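Local coordinates for protein PHOX (Pseudomonas fluorescens, PDB 4A9V) that hydrolyses phosphate monoesters as a beta-propeller alkaline phosphatase, using a cofactor of two oxo-bridged irons together with calcium ions, at residues S8-G12 with K485-L489; F297-F301 with W345-T349; Q428-R433 with F444-V450; V450-S456 with I469-F475. The contacts are given in a common frame with arbitrary orientation. Residue numbers count along the deposited sequence, not the author numbering.

Contact 1: S8-G12 with K485-L489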
loop_
_atom_site.group_PDB
_atom_site.type_symbol
_atom_site.label_atom_id
_atom_site.label_comp_id
_atom_site.label_asym_id
_atom_site.label_seq_id
_atom_site.Cartn_x
_atom_site.Cartn_y
_atom_site.Cartn_z
ATOM N N SER A 8 1.076 27.681 -11.466
ATOM C CA SER A 8 0.599 27.023 -10.215
ATOM C C SER A 8 1.159 27.723 -8.979
ATOM O O SER A 8 2.290 28.213 -8.987
ATOM C CB SER A 8 0.995 25.545 -10.200
ATOM O OG SER A 8 0.644 24.939 -8.968
ATOM N N ARG A 9 0.301 27.896 -7.979
ATOM C CA ARG A 9 0.721 28.385 -6.674
ATOM C C ARG A 9 1.552 27.324 -5.954
ATOM O O ARG A 9 2.431 27.645 -5.154
ATOM C CB ARG A 9 -0.514 28.745 -5.843
ATOM C CG ARG A 9 -0.224 29.158 -4.410
ATOM C CD ARG A 9 -1.502 29.218 -3.587
ATOM N NE ARG A 9 -2.387 28.083 -3.851
ATOM C CZ ARG A 9 -2.452 26.994 -3.091
ATOM N NH1 ARG A 9 -1.633 26.858 -2.057
ATOM N NH2 ARG A 9 -3.271 25.998 -3.414
ATOM N N LEU A 10 1.348 26.068 -6.333
ATOM C CA LEU A 10 1.798 24.942 -5.532
ATOM C C LEU A 10 3.093 24.359 -6.061
ATOM O O LEU A 10 3.797 23.685 -5.324
ATOM C CB LEU A 10 0.744 23.835 -5.493
ATOM C CG LEU A 10 -0.460 24.107 -4.603
ATOM C CD1 LEU A 10 -1.498 23.016 -4.803
ATOM C CD2 LEU A 10 -0.017 24.184 -3.154
ATOM N N LEU A 11 3.252 24.358 -7.378
ATOM C CA LEU A 11 4.341 23.609 -7.989
ATOM C C LEU A 11 5.563 24.507 -8.188
ATOM O O LEU A 11 5.555 25.396 -9.040
ATOM C CB LEU A 11 3.886 22.991 -9.311
ATOM C CG LEU A 11 2.687 22.037 -9.199
ATOM C CD1 LEU A 11 2.291 21.520 -10.570
ATOM C CD2 LEU A 11 2.968 20.881 -8.248
ATOM N N GLY A 12 6.564 24.335 -7.328
ATOM C CA GLY A 12 7.654 25.299 -7.225
ATOM C C GLY A 12 8.922 24.908 -7.967
ATOM O O GLY A 12 9.903 25.650 -7.939
ATOM N N LYS A 485 1.130 19.168 3.573
ATOM C CA LYS A 485 0.271 20.102 4.294
ATOM C C LYS A 485 -0.179 21.254 3.404
ATOM O O LYS A 485 -1.263 21.797 3.588
ATOM C CB LYS A 485 0.993 20.648 5.528
ATOM C CG LYS A 485 1.167 19.623 6.636
ATOM C CD LYS A 485 1.930 20.211 7.807
ATOM C CE LYS A 485 2.138 19.189 8.910
ATOM N NZ LYS A 485 2.907 19.749 10.054
ATOM N N ALA A 486 0.646 21.617 2.428
ATOM C CA ALA A 486 0.312 22.696 1.508
ATOM C C ALA A 486 -0.777 22.302 0.519
ATOM O O ALA A 486 -1.360 23.170 -0.122
ATOM C CB ALA A 486 1.554 23.146 0.760
ATOM N N GLY A 487 -0.991 21.003 0.335
ATOM C CA GLY A 487 -1.994 20.525 -0.607
ATOM C C GLY A 487 -1.453 20.098 -1.961
ATOM O O GLY A 487 -2.226 19.910 -2.898
ATOM N N ARG A 488 -0.138 19.931 -2.074
ATOM C CA ARG A 488 0.418 19.249 -3.236
ATOM C C ARG A 488 0.069 17.765 -3.169
ATOM O O ARG A 488 0.194 17.146 -2.121
ATOM C CB ARG A 488 1.939 19.405 -3.283
ATOM C CG ARG A 488 2.429 20.756 -3.788
ATOM C CD ARG A 488 3.935 20.927 -3.618
ATOM N NE ARG A 488 4.296 21.239 -2.238
ATOM C CZ ARG A 488 4.359 22.469 -1.738
ATOM N NH1 ARG A 488 4.103 23.521 -2.500
ATOM N NH2 ARG A 488 4.662 22.637 -0.458
ATOM N N LEU A 489 -0.302 17.204 -4.312
ATOM C CA LEU A 489 -0.542 15.779 -4.461
ATOM C C LEU A 489 0.656 15.116 -5.117
ATOM O O LEU A 489 0.959 15.369 -6.284
ATOM C CB LEU A 489 -1.795 15.537 -5.310
ATOM C CG LEU A 489 -2.126 14.065 -5.564
ATOM C CD1 LEU A 489 -2.438 13.326 -4.271
ATOM C CD2 LEU A 489 -3.294 13.959 -6.537
HETATM O O HOH W 1 -3.668 23.797 -1.617
HETATM O O HOH W 2 -0.878 25.892 0.180
#
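L10 and R488 carry this contact, with A486 adding the next largest share of the 214 Å² buried. The CA-to-CB bond of L10 points toward the turn: CD2 lies 3.5 Å from A486 O and 4.3 Å from A486 CB, while CD1 rests 3.7 Å from G487 O. R488 binds the same residue. Its guanidinium donates from NH1 to L10 O at 2.8 Å with a nearly straight N-H...O angle of 160°, and its CG packs 3.9 Å from L10 CB, so one residue is held by both its backbone and its side chain. G487, with phi/psi of 99/14°, takes a backbone shape suited to glycine and lets the chain turn. At the exposed border the poorly ordered R9 reaches A486 O through water: one molecule bridges from R9 NH2 at 2.9 Å to A486 O at 2.8 Å. S8 OG shapes the N-terminal piece as an ST turn, accepting from L10 N at 3.0 Å. In the propeller, residues 485-488 lie in the turn between strand 478-483 and strand 489-493, which L489 begins; D484 makes a salt bridge to R488 NE, and L11 and R488 both touch C513 on strand 510-514.

Contact 2: F297-F301 with W345-T349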
loop_
_atom_site.group_PDB
_atom_site.type_symbol
_atom_site.label_atom_id
_atom_site.label_comp_id
_atom_site.label_asym_id
_atom_site.label_seq_id
_atom_site.Cartn_x
_atom_site.Cartn_y
_atom_site.Cartn_z
ATOM N N PHE A 297 -12.856 -3.975 -5.838
ATOM C CA PHE A 297 -13.674 -2.855 -5.399
ATOM C C PHE A 297 -12.940 -1.855 -4.497
ATOM O O PHE A 297 -11.822 -2.094 -4.015
ATOM C CB PHE A 297 -14.916 -3.367 -4.674
ATOM C CG PHE A 297 -15.667 -4.436 -5.430
ATOM C CD1 PHE A 297 -16.025 -4.241 -6.754
ATOM C CD2 PHE A 297 -16.057 -5.615 -4.804
ATOM C CE1 PHE A 297 -16.783 -5.180 -7.426
ATOM C CE2 PHE A 297 -16.778 -6.580 -5.492
ATOM C CZ PHE A 297 -17.126 -6.366 -6.810
ATOM N N ILE A 298 -13.616 -0.731 -4.259
ATOM C CA ILE A 298 -13.212 0.288 -3.290
ATOM C C ILE A 298 -14.200 0.281 -2.124
ATOM O O ILE A 298 -15.414 0.246 -2.323
ATOM C CB ILE A 298 -13.183 1.680 -3.954
ATOM C CG1 ILE A 298 -12.113 1.717 -5.050
ATOM C CG2 ILE A 298 -12.938 2.769 -2.915
ATOM C CD1 ILE A 298 -12.215 2.908 -5.977
ATOM N N TYR A 299 -13.652 0.324 -0.912
ATOM C CA TYR A 299 -14.403 0.164 0.333
ATOM C C TYR A 299 -14.239 1.388 1.245
ATOM O O TYR A 299 -13.324 2.200 1.081
ATOM C CB TYR A 299 -13.942 -1.091 1.088
ATOM C CG TYR A 299 -14.154 -2.389 0.344
ATOM C CD1 TYR A 299 -13.266 -2.801 -0.648
ATOM C CD2 TYR A 299 -15.183 -3.254 0.695
ATOM C CE1 TYR A 299 -13.438 -4.009 -1.304
ATOM C CE2 TYR A 299 -15.340 -4.475 0.064
ATOM C CZ TYR A 299 -14.477 -4.844 -0.936
ATOM O OH TYR A 299 -14.665 -6.065 -1.540
ATOM N N LYS A 300 -15.105 1.479 2.248
ATOM C CA LYS A 300 -15.108 2.579 3.212
ATOM C C LYS A 300 -15.640 2.044 4.536
ATOM O O LYS A 300 -16.748 1.524 4.594
ATOM C CB LYS A 300 -16.008 3.704 2.702
ATOM C CG LYS A 300 -16.216 4.869 3.648
ATOM C CD LYS A 300 -17.383 5.706 3.139
ATOM C CE LYS A 300 -17.631 6.962 3.956
ATOM N NZ LYS A 300 -18.849 7.665 3.465
ATOM N N PHE A 301 -14.869 2.217 5.599
ATOM C CA PHE A 301 -15.319 1.868 6.939
ATOM C C PHE A 301 -15.613 3.146 7.707
ATOM O O PHE A 301 -14.844 4.104 7.649
ATOM C CB PHE A 301 -14.235 1.075 7.669
ATOM C CG PHE A 301 -14.580 0.756 9.099
ATOM C CD1 PHE A 301 -15.424 -0.298 9.410
ATOM C CD2 PHE A 301 -14.078 1.531 10.131
ATOM C CE1 PHE A 301 -15.773 -0.556 10.723
ATOM C CE2 PHE A 301 -14.385 1.241 11.446
ATOM C CZ PHE A 301 -15.235 0.194 11.744
ATOM N N TRP A 345 -22.110 4.675 -1.643
ATOM C CA TRP A 345 -21.617 3.655 -0.725
ATOM C C TRP A 345 -22.745 2.737 -0.334
ATOM O O TRP A 345 -23.825 3.206 0.061
ATOM C CB TRP A 345 -21.061 4.336 0.526
ATOM C CG TRP A 345 -19.846 5.173 0.248
ATOM C CD1 TRP A 345 -19.751 6.556 0.246
ATOM C CD2 TRP A 345 -18.560 4.692 -0.237
ATOM N NE1 TRP A 345 -18.506 6.957 -0.158
ATOM C CE2 TRP A 345 -17.743 5.873 -0.461
ATOM C CE3 TRP A 345 -17.991 3.439 -0.401
ATOM C CZ2 TRP A 345 -16.437 5.782 -0.916
ATOM C CZ3 TRP A 345 -16.677 3.360 -0.855
ATOM C CH2 TRP A 345 -15.914 4.507 -1.089
ATOM N N ILE A 346 -22.488 1.433 -0.378
ATOM C CA ILE A 346 -23.496 0.421 -0.108
ATOM C C ILE A 346 -23.007 -0.462 1.038
ATOM O O ILE A 346 -21.891 -0.959 1.019
ATOM C CB ILE A 346 -23.754 -0.452 -1.355
ATOM C CG1 ILE A 346 -24.163 0.418 -2.544
ATOM C CG2 ILE A 346 -24.811 -1.502 -1.055
ATOM C CD1 ILE A 346 -24.230 -0.323 -3.857
ATOM N N GLU A 347 -23.851 -0.621 2.049
ATOM C CA GLU A 347 -23.492 -1.286 3.294
ATOM C C GLU A 347 -23.292 -2.796 3.121
ATOM O O GLU A 347 -24.127 -3.481 2.523
ATOM C CB GLU A 347 -24.636 -1.026 4.269
ATOM C CG GLU A 347 -24.435 -1.457 5.696
ATOM C CD GLU A 347 -25.635 -1.096 6.549
ATOM O OE1 GLU A 347 -26.351 -0.128 6.197
ATOM O OE2 GLU A 347 -25.663 -1.558 7.690
ATOM N N LEU A 348 -22.238 -3.326 3.738
ATOM C CA LEU A 348 -22.007 -4.756 3.816
ATOM C C LEU A 348 -22.346 -5.230 5.223
ATOM O O LEU A 348 -21.496 -5.275 6.121
ATOM C CB LEU A 348 -20.553 -5.071 3.469
ATOM C CG LEU A 348 -20.109 -4.581 2.089
ATOM C CD1 LEU A 348 -18.665 -4.979 1.836
ATOM C CD2 LEU A 348 -21.016 -5.105 0.988
ATOM N N THR A 349 -23.623 -5.546 5.402
ATOM C CA THR A 349 -24.190 -5.857 6.706
ATOM C C THR A 349 -25.090 -7.073 6.566
ATOM O O THR A 349 -26.013 -7.075 5.759
ATOM C CB THR A 349 -25.015 -4.671 7.231
ATOM O OG1 THR A 349 -24.135 -3.568 7.482
ATOM C CG2 THR A 349 -25.762 -5.036 8.515
HETATM O O HOH W 3 -17.768 9.366 1.309
#
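This is a side-chain contact between two strands of one antiparallel sheet that are not neighbours: strand 322-329 runs between strands 296-303 and 340-347. The short segments 298-301 and 345-347 approach to 8.1 Å and cross at -66°, too far apart for backbone pairing, so the strands meet through side chains, which also reach the other strand's backbone. W345 gives the largest share. Its indole sets CZ3 3.7 Å from I298 O, at the ring edge, and CH2 3.9 Å from I298 CG2. K300, fully extended with every chi angle near t, lays its aliphatic chain over the indole: K300 CD sits 3.5 Å from the centroid of the five-membered ring, only 6° off the normal, a good CH-pi contact. NZ lies 4.0 Å from the same centroid but 34° off the normal, so the cation-pi contact is off-centre. Further along, L348 CD1 meets the edge of the Y299 ring at CE2, 3.8 Å away. The polar ends are also served: one water accepts from K300 NZ at 3.0 Å and from W345 NE1 at 2.9 Å, and K300 NZ bonds the carbonyl of H439 as well. The lysine therefore offers methylenes to the indole face while its buried charge is met by a water and the H439 carbonyl, with the indole alongside, letting an amine lie inside an otherwise largely apolar interface.

Contact 3: Q428-R433 with F444-V450; sequences QILRWR and FAWDLFV
A beta hairpin with a classic bulge joins strand 428-433 to 444-448, both extended, antiparallel at 156° with axes 4.5 Å apart. Pairs R433-A445, R431-D447 and I429-V450 are hydrogen-bonded, their side chains on the face opposite L430, W432, W446 and L448, whose pairs W432-W446 and L430-L448 are non-hydrogen-bonded. Backbone bonds: R433 N to A445 O 2.8 Å, A445 N to R433 O 3.1 Å, R431 N to D447 O 2.8 Å, D447 N to R431 O 2.9 Å. At F449 (phi/psi -61/-38°) the register slips: F449 and V450 both face I429. I429 N donates to V450 O at 2.9 Å; within these segments I429 O receives two weak bonds, from F449 N at 2.8 Å and V450 N at 3.5 Å. R431 (chi1 t, chi2 t, chi3 p) and D447 (chi1 p) form a salt bridge, NE to OD1 and NH2 to OD2, both 2.9 Å; H338 also bonds D447 OD2, and Y399 OH and P516 O take R431 NH1. D330 satisfies W446 NE1, D437 R433 NE, and N424, P418 O and D384 the Q428 amide. W432 and F444, both chi1 p, meet obliquely, W432 CB 3.5 Å from F444 CD1.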
loop_
_atom_site.group_PDB
_atom_site.type_symbol
_atom_site.label_atom_id
_atom_site.label_comp_id
_atom_site.label_asym_id
_atom_site.label_seq_id
_atom_site.Cartn_x
_atom_site.Cartn_y
_atom_site.Cartn_z
ATOM N N GLN A 428 -5.184 5.540 -14.285
ATOM C CA GLN A 428 -5.871 6.805 -14.120
ATOM C C GLN A 428 -6.003 7.086 -12.620
ATOM O O GLN A 428 -5.770 6.195 -11.794
ATOM C CB GLN A 428 -7.251 6.788 -14.817
ATOM C CG GLN A 428 -8.250 5.766 -14.274
ATOM C CD GLN A 428 -8.266 4.459 -15.055
ATOM O OE1 GLN A 428 -7.358 4.167 -15.829
ATOM N NE2 GLN A 428 -9.266 3.628 -14.789
ATOM N N ILE A 429 -6.248 8.349 -12.283
ATOM C CA ILE A 429 -6.489 8.739 -10.895
ATOM C C ILE A 429 -7.916 9.253 -10.765
ATOM O O ILE A 429 -8.331 10.203 -11.452
ATOM C CB ILE A 429 -5.489 9.793 -10.381
ATOM C CG1 ILE A 429 -4.060 9.274 -10.549
ATOM C CG2 ILE A 429 -5.798 10.120 -8.926
ATOM C CD1 ILE A 429 -2.987 10.248 -10.101
ATOM N N LEU A 430 -8.662 8.585 -9.897
ATOM C CA LEU A 430 -10.051 8.864 -9.604
ATOM C C LEU A 430 -10.156 9.789 -8.391
ATOM O O LEU A 430 -9.414 9.628 -7.424
ATOM C CB LEU A 430 -10.732 7.528 -9.309
ATOM C CG LEU A 430 -12.133 7.521 -8.714
ATOM C CD1 LEU A 430 -13.151 8.113 -9.672
ATOM C CD2 LEU A 430 -12.502 6.097 -8.348
ATOM N N ARG A 431 -11.033 10.786 -8.469
ATOM C CA ARG A 431 -11.312 11.687 -7.360
ATOM C C ARG A 431 -12.786 11.609 -7.016
ATOM O O ARG A 431 -13.626 11.531 -7.914
ATOM C CB ARG A 431 -10.931 13.122 -7.750
ATOM C CG ARG A 431 -11.413 14.190 -6.787
ATOM C CD ARG A 431 -10.723 15.524 -7.012
ATOM N NE ARG A 431 -10.914 16.019 -8.369
ATOM C CZ ARG A 431 -10.222 17.022 -8.903
ATOM N NH1 ARG A 431 -9.327 17.678 -8.178
ATOM N NH2 ARG A 431 -10.416 17.350 -10.171
ATOM N N TRP A 432 -13.116 11.725 -5.732
ATOM C CA TRP A 432 -14.497 11.983 -5.349
ATOM C C TRP A 432 -14.603 13.016 -4.269
ATOM O O TRP A 432 -13.683 13.244 -3.477
ATOM C CB TRP A 432 -15.280 10.712 -4.979
ATOM C CG TRP A 432 -14.742 9.914 -3.819
ATOM C CD1 TRP A 432 -15.100 9.992 -2.478
ATOM C CD2 TRP A 432 -13.848 8.766 -3.905
ATOM N NE1 TRP A 432 -14.487 9.001 -1.753
ATOM C CE2 TRP A 432 -13.722 8.227 -2.559
ATOM C CE3 TRP A 432 -13.193 8.137 -4.940
ATOM C CZ2 TRP A 432 -12.955 7.100 -2.289
ATOM C CZ3 TRP A 432 -12.407 7.023 -4.660
ATOM C CH2 TRP A 432 -12.268 6.534 -3.362
ATOM N N ARG A 433 -15.753 13.676 -4.267
ATOM C CA ARG A 433 -16.122 14.672 -3.271
ATOM C C ARG A 433 -17.390 14.211 -2.562
ATOM O O ARG A 433 -18.461 14.093 -3.167
ATOM C CB ARG A 433 -16.356 16.025 -3.922
ATOM C CG ARG A 433 -16.712 17.103 -2.917
ATOM C CD ARG A 433 -16.861 18.446 -3.587
ATOM N NE ARG A 433 -17.139 19.487 -2.611
ATOM C CZ ARG A 433 -17.255 20.774 -2.909
ATOM N NH1 ARG A 433 -17.104 21.186 -4.159
ATOM N NH2 ARG A 433 -17.460 21.650 -1.942
ATOM N N PHE A 444 -21.537 10.605 -3.458
ATOM C CA PHE A 444 -20.444 11.482 -3.810
ATOM C C PHE A 444 -20.486 11.805 -5.301
ATOM O O PHE A 444 -21.124 11.094 -6.088
ATOM C CB PHE A 444 -19.097 10.846 -3.429
ATOM C CG PHE A 444 -18.900 9.456 -3.970
ATOM C CD1 PHE A 444 -18.493 9.261 -5.282
ATOM C CD2 PHE A 444 -19.142 8.343 -3.186
ATOM C CE1 PHE A 444 -18.337 7.986 -5.797
ATOM C CE2 PHE A 444 -18.979 7.069 -3.693
ATOM C CZ PHE A 444 -18.521 6.893 -4.981
ATOM N N ALA A 445 -19.808 12.890 -5.661
ATOM C CA ALA A 445 -19.497 13.204 -7.045
ATOM C C ALA A 445 -18.083 12.716 -7.348
ATOM O O ALA A 445 -17.186 12.908 -6.543
ATOM C CB ALA A 445 -19.590 14.706 -7.251
ATOM N N TRP A 446 -17.875 12.125 -8.518
ATOM C CA TRP A 446 -16.545 11.665 -8.909
ATOM C C TRP A 446 -16.110 12.265 -10.223
ATOM O O TRP A 446 -16.936 12.671 -11.052
ATOM C CB TRP A 446 -16.481 10.132 -8.946
ATOM C CG TRP A 446 -17.330 9.496 -10.018
ATOM C CD1 TRP A 446 -18.614 8.999 -9.886
ATOM C CD2 TRP A 446 -16.974 9.278 -11.416
ATOM N NE1 TRP A 446 -19.070 8.505 -11.084
ATOM C CE2 TRP A 446 -18.135 8.659 -12.043
ATOM C CE3 TRP A 446 -15.868 9.570 -12.191
ATOM C CZ2 TRP A 446 -18.185 8.409 -13.407
ATOM C CZ3 TRP A 446 -15.917 9.287 -13.553
ATOM C CH2 TRP A 446 -17.060 8.747 -14.150
ATOM N N ASP A 447 -14.797 12.327 -10.425
ATOM C CA ASP A 447 -14.223 12.702 -11.720
ATOM C C ASP A 447 -12.879 12.007 -11.881
ATOM O O ASP A 447 -12.265 11.595 -10.903
ATOM C CB ASP A 447 -14.076 14.236 -11.856
ATOM C CG ASP A 447 -12.967 14.820 -10.982
ATOM O OD1 ASP A 447 -13.113 14.807 -9.738
ATOM O OD2 ASP A 447 -11.964 15.324 -11.538
ATOM N N LEU A 448 -12.432 11.850 -13.122
ATOM C CA LEU A 448 -11.065 11.368 -13.348
ATOM C C LEU A 448 -10.100 12.549 -13.388
ATOM O O LEU A 448 -10.033 13.308 -14.358
ATOM C CB LEU A 448 -10.945 10.518 -14.601
ATOM C CG LEU A 448 -11.629 9.145 -14.525
ATOM C CD1 LEU A 448 -11.321 8.319 -15.766
ATOM C CD2 LEU A 448 -11.258 8.369 -13.267
ATOM N N PHE A 449 -9.343 12.692 -12.306
ATOM C CA PHE A 449 -8.362 13.760 -12.164
ATOM C C PHE A 449 -7.279 13.690 -13.241
ATOM O O PHE A 449 -6.838 14.718 -13.741
ATOM C CB PHE A 449 -7.732 13.687 -10.764
ATOM C CG PHE A 449 -6.652 14.699 -10.536
ATOM C CD1 PHE A 449 -6.957 16.045 -10.451
ATOM C CD2 PHE A 449 -5.322 14.322 -10.498
ATOM C CE1 PHE A 449 -5.963 16.996 -10.345
ATOM C CE2 PHE A 449 -4.326 15.265 -10.328
ATOM C CZ PHE A 449 -4.646 16.610 -10.286
ATOM N N VAL A 450 -6.852 12.485 -13.603
ATOM C CA VAL A 450 -5.967 12.314 -14.748
ATOM C C VAL A 450 -6.205 10.937 -15.343
ATOM O O VAL A 450 -6.557 9.998 -14.631
ATOM C CB VAL A 450 -4.480 12.520 -14.364
ATOM C CG1 VAL A 450 -3.983 11.416 -13.456
ATOM C CG2 VAL A 450 -3.613 12.623 -15.615
#

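Contact 4: V450-S456 with I469-F475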
loop_
_atom_site.group_PDB
_atom_site.type_symbol
_atom_site.label_atom_id
_atom_site.label_comp_id
_atom_site.label_asym_id
_atom_site.label_seq_id
_atom_site.Cartn_x
_atom_site.Cartn_y
_atom_site.Cartn_z
ATOM N N VAL A 450 -6.852 12.485 -13.603
ATOM C CA VAL A 450 -5.967 12.314 -14.748
ATOM C C VAL A 450 -6.205 10.937 -15.343
ATOM O O VAL A 450 -6.557 9.998 -14.631
ATOM C CB VAL A 450 -4.480 12.520 -14.364
ATOM C CG1 VAL A 450 -3.983 11.416 -13.456
ATOM C CG2 VAL A 450 -3.613 12.623 -15.615
ATOM N N VAL A 451 -6.070 10.838 -16.659
ATOM C CA VAL A 451 -6.021 9.563 -17.352
ATOM C C VAL A 451 -4.633 9.427 -17.965
ATOM O O VAL A 451 -4.261 10.217 -18.831
ATOM C CB VAL A 451 -7.101 9.466 -18.446
ATOM C CG1 VAL A 451 -7.074 8.082 -19.075
ATOM C CG2 VAL A 451 -8.478 9.774 -17.871
ATOM N N ALA A 452 -3.805 8.556 -17.396
ATOM C CA ALA A 452 -2.441 8.427 -17.874
ATOM C C ALA A 452 -2.434 7.891 -19.298
ATOM O O ALA A 452 -3.347 7.183 -19.719
ATOM C CB ALA A 452 -1.638 7.525 -16.950
ATOM N N GLY A 453 -1.393 8.238 -20.040
ATOM C CA GLY A 453 -1.257 7.767 -21.403
ATOM C C GLY A 453 0.071 8.175 -21.993
ATOM O O GLY A 453 0.916 8.766 -21.318
ATOM N N ASN A 454 0.250 7.851 -23.265
ATOM C CA ASN A 454 1.473 8.190 -23.969
ATOM C C ASN A 454 1.143 8.983 -25.226
ATOM O O ASN A 454 0.866 8.407 -26.274
ATOM C CB ASN A 454 2.259 6.931 -24.345
ATOM C CG ASN A 454 3.661 7.252 -24.825
ATOM O OD1 ASN A 454 3.878 8.269 -25.494
ATOM N ND2 ASN A 454 4.626 6.428 -24.434
ATOM N N PRO A 455 1.113 10.314 -25.113
ATOM C CA PRO A 455 0.738 11.148 -26.253
ATOM C C PRO A 455 1.837 11.258 -27.308
ATOM O O PRO A 455 1.581 11.771 -28.391
ATOM C CB PRO A 455 0.466 12.516 -25.620
ATOM C CG PRO A 455 1.241 12.511 -24.347
ATOM C CD PRO A 455 1.200 11.092 -23.864
ATOM N N SER A 456 3.016 10.711 -27.033
ATOM C CA SER A 456 4.059 10.611 -28.051
ATOM C C SER A 456 3.790 9.452 -29.011
ATOM O O SER A 456 3.969 9.583 -30.222
ATOM C CB SER A 456 5.430 10.444 -27.398
ATOM O OG SER A 456 5.859 11.658 -26.815
ATOM N N ILE A 469 -1.759 15.305 -19.360
ATOM C CA ILE A 469 -0.602 14.495 -19.728
ATOM C C ILE A 469 0.004 15.043 -21.019
ATOM O O ILE A 469 -0.699 15.235 -22.009
ATOM C CB ILE A 469 -1.008 13.018 -19.944
ATOM C CG1 ILE A 469 -1.553 12.410 -18.648
ATOM C CG2 ILE A 469 0.172 12.216 -20.465
ATOM C CD1 ILE A 469 -0.567 12.396 -17.498
ATOM N N THR A 470 1.322 15.173 -21.029
ATOM C CA THR A 470 2.054 15.663 -22.185
ATOM C C THR A 470 3.219 14.736 -22.495
ATOM O O THR A 470 3.629 13.954 -21.640
ATOM C CB THR A 470 2.626 17.065 -21.922
ATOM O OG1 THR A 470 3.700 16.967 -20.978
ATOM C CG2 THR A 470 1.553 18.009 -21.399
ATOM N N PRO A 471 3.871 14.940 -23.651
ATOM C CA PRO A 471 5.059 14.138 -23.901
ATOM C C PRO A 471 6.181 14.390 -22.901
ATOM O O PRO A 471 7.022 13.515 -22.693
ATOM C CB PRO A 471 5.464 14.557 -25.317
ATOM C CG PRO A 471 4.155 14.860 -25.965
ATOM C CD PRO A 471 3.371 15.567 -24.887
ATOM N N GLN A 472 6.181 15.559 -22.268
ATOM C CA GLN A 472 7.207 15.863 -21.279
ATOM C C GLN A 472 6.991 15.141 -19.948
ATOM O O GLN A 472 7.957 14.641 -19.375
ATOM C CB GLN A 472 7.341 17.368 -21.058
ATOM C CG GLN A 472 8.614 17.738 -20.297
ATOM C CD GLN A 472 8.561 17.393 -18.811
ATOM O OE1 GLN A 472 7.499 17.436 -18.187
ATOM N NE2 GLN A 472 9.724 17.155 -18.217
ATOM N N ASN A 473 5.749 15.079 -19.461
ATOM C CA ASN A 473 5.484 14.641 -18.086
ATOM C C ASN A 473 4.912 13.232 -17.963
ATOM O O ASN A 473 4.601 12.784 -16.861
ATOM C CB ASN A 473 4.570 15.630 -17.353
ATOM C CG ASN A 473 3.120 15.535 -17.793
ATOM O OD1 ASN A 473 2.781 14.745 -18.666
ATOM N ND2 ASN A 473 2.269 16.390 -17.233
ATOM N N MET A 474 4.829 12.510 -19.071
ATOM C CA MET A 474 4.042 11.289 -19.088
ATOM C C MET A 474 4.650 10.176 -18.235
ATOM O O MET A 474 5.870 10.045 -18.092
ATOM C CB MET A 474 3.813 10.813 -20.518
ATOM C CG MET A 474 5.084 10.607 -21.308
ATOM S SD MET A 474 4.698 10.024 -22.963
ATOM C CE MET A 474 6.354 9.813 -23.606
ATOM N N PHE A 475 3.760 9.327 -17.732
ATOM C CA PHE A 475 4.096 8.246 -16.811
ATOM C C PHE A 475 3.054 7.137 -16.964
ATOM O O PHE A 475 2.034 7.320 -17.629
ATOM C CB PHE A 475 4.109 8.767 -15.368
ATOM C CG PHE A 475 2.789 9.330 -14.913
ATOM C CD1 PHE A 475 2.457 10.661 -15.159
ATOM C CD2 PHE A 475 1.861 8.521 -14.266
ATOM C CE1 PHE A 475 1.233 11.165 -14.752
ATOM C CE2 PHE A 475 0.628 9.024 -13.880
ATOM C CZ PHE A 475 0.309 10.344 -14.135
HETATM O O HOH W 4 0.874 9.533 -18.579
HETATM O O HOH W 5 8.220 12.352 -24.938
#
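Two loop backbones meet here through a water rather than directly: it accepts from G453 N and from F475 N, each at 3.0 Å. Apart from a second water bridge, the direct contacts are mostly packing. I469, P455 and M474 are the most covered residues. P455 has its CG 3.8 Å from P471 CD and its CD 3.7 Å from I469 CG2 and 3.8 Å from M474 SD. I469 places CD1 3.6 Å from V450 CG2 and CG1 3.5 Å from V451 O; beside it A452 CB packs 4.1 Å from F475 CE2. The second water joins S456 OG at 3.1 Å to P471 O at 2.8 Å, at the exposed S456. The 469-475 loop holds its own shape, T470 N donating to N473 OD1 at 2.8 Å and N473 N to T470 OG1 at 3.2 Å, the latter an ST motif. The contact lies where the chain leaves strand 443-451 and heads for strand 478-483, with the F475 side chain resting on Q510 and L512 of strand 510-514.

Along the chain, contact 1 encloses the others: its segments are 473 residues apart, and contacts 2, 3 and 4 follow in series inside that span. Contacts 2 and 3 share the large antiparallel sheet, their centres 17 Å apart, and touch directly, W345 NE1 lying 3.4 Å from F444 CD2 and I298 CG2 3.8 Å from W432 CH2. Contact 4 continues from contact 3 through V450, centres 18 Å apart. Contacts 2 and 3 build the large sheet; contact 4 and the packing of L489 CD2 of contact 1 on F449 CE2, 4.1 Å away, connect it to the sheet beginning with strand 478-483. The I298 side chain lies about 12 Å from the diiron cofactor.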